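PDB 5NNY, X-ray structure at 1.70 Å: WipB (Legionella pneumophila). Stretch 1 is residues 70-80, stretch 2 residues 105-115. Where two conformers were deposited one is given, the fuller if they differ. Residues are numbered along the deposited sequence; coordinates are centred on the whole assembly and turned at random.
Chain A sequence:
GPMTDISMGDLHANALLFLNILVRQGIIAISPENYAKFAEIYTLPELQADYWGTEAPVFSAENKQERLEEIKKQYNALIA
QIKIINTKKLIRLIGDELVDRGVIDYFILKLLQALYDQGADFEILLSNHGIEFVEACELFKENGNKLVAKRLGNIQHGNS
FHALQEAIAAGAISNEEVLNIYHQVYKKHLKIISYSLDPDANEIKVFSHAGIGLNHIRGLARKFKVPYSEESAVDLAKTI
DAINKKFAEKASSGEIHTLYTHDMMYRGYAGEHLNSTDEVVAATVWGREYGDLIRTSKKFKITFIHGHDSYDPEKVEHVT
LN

Stretch 1 70-80: EIKKQYNALIA
Stretch 2 105-115: DYFILKLLQAL

How do the two backbones lie? Residues 70-79 and 105-115 are helices that run in nearly the same direction, their axes 27° apart (signed crossing angle -27°) and 10.5 Å apart at closest approach. Register is set by CA pairs: Lys72 CA to Tyr106 CA is 8.8 Å, Tyr75 CA to Phe107 CA 7.8 Å and Ile79 CA to Leu111 CA 7.0 Å, so the helices draw together toward their C-terminal ends.

Why is Tyr75 extended? Its CB points toward the other helix, and chi1 t (-176°) with chi2 78° carries the ring across, where Tyr75 OH donates to Phe107 O at 2.6 Å. Phe107 O also accepts the backbone hydrogen bond from Leu111 N at 3.2 Å, so one oxygen serves both helices. Phe107 CD1 (chi1 m, chi2 -22°) lies over one face of the Tyr75 ring, 3.5 Å from Tyr75 CE1; the rings meet obliquely, planes at 31°.

What holds the polar flank? Tyr106, chi1 t and chi2 77°, brings its hydroxyl to Asn76 (m, chi2 -15°), whose ND2 donates to Tyr106 OH at 3.0 Å and 163°. Lys110 (m, m, chi3 -97°, t) points CB toward stretch 1, 3.8 Å from Tyr75 CE2 at the ring edge; within its own helix, Lys110 NZ donates to Gln113 OE1 at 2.6 Å.

What closes the apolar end? Ile79, m and m, points CB toward the other helix and sets CD1 3.7 Å from Leu111 CD2 (Leu111 m, t) and CG2 4.0 Å from Ala114 CB. Ile79 and Leu111 are buried aliphatics in van der Waals contact.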

# COMPACT_ATOMS: atom_id res chain seq x y z
N GLU A 70 -10.94 -23.89 -3.80
CA GLU A 70 -11.33 -24.32 -2.46
C GLU A 70 -10.75 -23.40 -1.39
O GLU A 70 -11.42 -23.09 -0.40
CB GLU A 70 -10.91 -25.77 -2.21
CG GLU A 70 -11.22 -26.74 -3.37
CD GLU A 70 -12.69 -26.84 -3.77
OE1 GLU A 70 -13.40 -25.81 -3.84
OE2 GLU A 70 -13.15 -27.97 -4.06
N ILE A 71 -9.50 -22.96 -1.57
CA ILE A 71 -8.90 -22.01 -0.63
C ILE A 71 -9.68 -20.70 -0.65
O ILE A 71 -9.99 -20.12 0.40
CB ILE A 71 -7.42 -21.77 -0.99
CG1 ILE A 71 -6.55 -22.98 -0.61
CG2 ILE A 71 -6.91 -20.44 -0.36
CD1 ILE A 71 -5.19 -23.05 -1.38
N LYS A 72 -9.99 -20.22 -1.85
CA LYS A 72 -10.62 -18.92 -2.01
C LYS A 72 -12.00 -18.88 -1.37
O LYS A 72 -12.35 -17.93 -0.66
CB LYS A 72 -10.73 -18.58 -3.50
CG LYS A 72 -11.48 -17.29 -3.82
CD LYS A 72 -11.59 -17.12 -5.33
CE LYS A 72 -12.65 -16.13 -5.75
NZ LYS A 72 -12.87 -16.12 -7.23
N LYS A 73 -12.82 -19.91 -1.60
CA LYS A 73 -14.16 -19.86 -1.02
C LYS A 73 -14.10 -19.90 0.50
O LYS A 73 -14.84 -19.19 1.17
CB LYS A 73 -15.03 -20.99 -1.60
CG LYS A 73 -14.73 -22.36 -1.08
CD LYS A 73 -15.17 -23.44 -2.06
CE LYS A 73 -16.65 -23.38 -2.36
NZ LYS A 73 -17.13 -24.67 -2.94
N GLN A 74 -13.19 -20.70 1.08
CA GLN A 74 -13.12 -20.74 2.53
C GLN A 74 -12.53 -19.46 3.08
O GLN A 74 -12.97 -18.96 4.13
CB GLN A 74 -12.33 -21.95 3.05
CG GLN A 74 -12.50 -22.01 4.58
CD GLN A 74 -11.78 -23.13 5.31
OE1 GLN A 74 -10.95 -23.84 4.77
NE2 GLN A 74 -12.12 -23.28 6.58
N TYR A 75 -11.52 -18.90 2.40
CA TYR A 75 -10.98 -17.62 2.83
C TYR A 75 -12.06 -16.56 2.86
O TYR A 75 -12.18 -15.80 3.83
CB TYR A 75 -9.83 -17.18 1.91
CG TYR A 75 -9.20 -15.91 2.40
CD1 TYR A 75 -8.31 -15.92 3.47
CD2 TYR A 75 -9.53 -14.68 1.84
CE1 TYR A 75 -7.73 -14.76 3.95
CE2 TYR A 75 -8.97 -13.50 2.33
CZ TYR A 75 -8.06 -13.56 3.38
OH TYR A 75 -7.50 -12.41 3.88
N ASN A 76 -12.87 -16.48 1.80
CA ASN A 76 -13.92 -15.47 1.75
C ASN A 76 -15.02 -15.74 2.79
O ASN A 76 -15.65 -14.80 3.27
CB ASN A 76 -14.52 -15.39 0.35
CG ASN A 76 -13.56 -14.76 -0.66
OD1 ASN A 76 -12.57 -14.14 -0.28
ND2 ASN A 76 -13.86 -14.91 -1.94
N ALA A 77 -15.25 -17.01 3.13
CA ALA A 77 -16.16 -17.32 4.24
C ALA A 77 -15.62 -16.80 5.57
O ALA A 77 -16.38 -16.36 6.44
CB ALA A 77 -16.40 -18.82 4.33
N LEU A 78 -14.30 -16.86 5.76
CA LEU A 78 -13.73 -16.29 6.98
C LEU A 78 -13.87 -14.77 6.99
O LEU A 78 -14.24 -14.19 8.02
CB LEU A 78 -12.26 -16.70 7.13
CG LEU A 78 -11.96 -18.19 7.34
CD1 LEU A 78 -10.45 -18.45 7.41
CD2 LEU A 78 -12.64 -18.71 8.60
N ILE A 79 -13.59 -14.13 5.86
CA ILE A 79 -13.74 -12.67 5.77
C ILE A 79 -15.16 -12.26 6.13
O ILE A 79 -15.39 -11.25 6.82
CB ILE A 79 -13.35 -12.18 4.37
CG1 ILE A 79 -11.87 -12.48 4.08
CG2 ILE A 79 -13.69 -10.70 4.18
CD1 ILE A 79 -10.86 -11.72 4.98
N ALA A 80 -16.15 -13.02 5.65
CA ALA A 80 -17.56 -12.72 5.90
C ALA A 80 -17.94 -12.86 7.36
O ALA A 80 -19.03 -12.41 7.74
CB ALA A 80 -18.44 -13.65 5.06
N ASP A 105 -1.66 -11.57 -2.85
CA ASP A 105 -2.26 -10.25 -2.61
C ASP A 105 -3.76 -10.31 -2.42
O ASP A 105 -4.33 -9.40 -1.82
CB ASP A 105 -1.94 -9.29 -3.76
CG ASP A 105 -0.54 -8.71 -3.64
OD1 ASP A 105 0.01 -8.74 -2.51
OD2 ASP A 105 0.00 -8.25 -4.69
N TYR A 106 -4.41 -11.36 -2.93
CA TYR A 106 -5.85 -11.51 -2.74
C TYR A 106 -6.24 -11.41 -1.27
O TYR A 106 -7.29 -10.86 -0.94
CB TYR A 106 -6.32 -12.85 -3.30
CG TYR A 106 -7.82 -12.99 -3.38
CD1 TYR A 106 -8.52 -12.37 -4.39
CD2 TYR A 106 -8.53 -13.72 -2.41
CE1 TYR A 106 -9.91 -12.48 -4.47
CE2 TYR A 106 -9.92 -13.84 -2.48
CZ TYR A 106 -10.59 -13.23 -3.52
OH TYR A 106 -11.95 -13.33 -3.61
N PHE A 107 -5.40 -11.94 -0.37
CA PHE A 107 -5.77 -12.03 1.04
C PHE A 107 -5.92 -10.64 1.66
O PHE A 107 -6.92 -10.35 2.32
CB PHE A 107 -4.73 -12.84 1.82
CG PHE A 107 -4.75 -14.34 1.51
CD1 PHE A 107 -5.88 -14.96 0.96
CD2 PHE A 107 -3.65 -15.11 1.84
CE1 PHE A 107 -5.88 -16.33 0.72
CE2 PHE A 107 -3.65 -16.49 1.62
CZ PHE A 107 -4.78 -17.11 1.06
N ILE A 108 -4.94 -9.76 1.41
CA ILE A 108 -5.00 -8.42 1.99
C ILE A 108 -6.01 -7.57 1.25
O ILE A 108 -6.66 -6.70 1.84
CB ILE A 108 -3.59 -7.79 2.02
CG1 ILE A 108 -2.82 -8.38 3.21
CG2 ILE A 108 -3.64 -6.26 2.09
CD1 ILE A 108 -1.54 -7.71 3.57
N LEU A 109 -6.22 -7.84 -0.05
CA LEU A 109 -7.23 -7.08 -0.78
C LEU A 109 -8.62 -7.31 -0.21
O LEU A 109 -9.43 -6.37 -0.10
CB LEU A 109 -7.21 -7.45 -2.27
CG LEU A 109 -6.04 -6.92 -3.10
CD1 LEU A 109 -6.09 -7.48 -4.53
CD2 LEU A 109 -6.07 -5.39 -3.12
N LYS A 110 -8.93 -8.55 0.17
CA LYS A 110 -10.23 -8.86 0.77
C LYS A 110 -10.35 -8.24 2.15
O LYS A 110 -11.45 -7.84 2.55
CB LYS A 110 -10.45 -10.37 0.86
CG LYS A 110 -10.68 -11.04 -0.49
CD LYS A 110 -11.75 -10.33 -1.31
CE LYS A 110 -13.12 -10.99 -1.16
NZ LYS A 110 -14.20 -10.16 -1.80
N LEU A 111 -9.24 -8.19 2.89
CA LEU A 111 -9.26 -7.55 4.21
C LEU A 111 -9.52 -6.06 4.08
O LEU A 111 -10.33 -5.50 4.83
CB LEU A 111 -7.95 -7.80 4.95
CG LEU A 111 -7.90 -9.15 5.67
CD1 LEU A 111 -6.52 -9.42 6.20
CD2 LEU A 111 -8.92 -9.20 6.83
N LEU A 112 -8.83 -5.39 3.16
CA LEU A 112 -9.09 -3.98 2.90
C LEU A 112 -10.54 -3.74 2.52
O LEU A 112 -11.16 -2.78 2.96
CB LEU A 112 -8.15 -3.44 1.81
CG LEU A 112 -6.66 -3.46 2.13
CD1 LEU A 112 -5.81 -2.97 0.94
CD2 LEU A 112 -6.36 -2.63 3.41
N GLN A 113 -11.10 -4.60 1.66
CA GLN A 113 -12.49 -4.45 1.24
C GLN A 113 -13.45 -4.53 2.43
O GLN A 113 -14.39 -3.73 2.55
CB GLN A 113 -12.83 -5.51 0.20
CG GLN A 113 -14.21 -5.40 -0.42
CD GLN A 113 -14.40 -6.48 -1.47
OE1 GLN A 113 -14.08 -7.63 -1.22
NE2 GLN A 113 -14.88 -6.10 -2.65
N ALA A 114 -13.24 -5.49 3.32
CA ALA A 114 -14.08 -5.60 4.52
C ALA A 114 -13.91 -4.39 5.43
O ALA A 114 -14.89 -3.90 6.00
CB ALA A 114 -13.76 -6.89 5.27
N LEU A 115 -12.68 -3.91 5.60
CA LEU A 115 -12.47 -2.70 6.39
C LEU A 115 -13.29 -1.55 5.82
O LEU A 115 -14.00 -0.84 6.55
CB LEU A 115 -10.98 -2.36 6.43
CG LEU A 115 -10.12 -3.24 7.33
CD1 LEU A 115 -8.63 -2.94 7.16
CD2 LEU A 115 -10.54 -3.08 8.81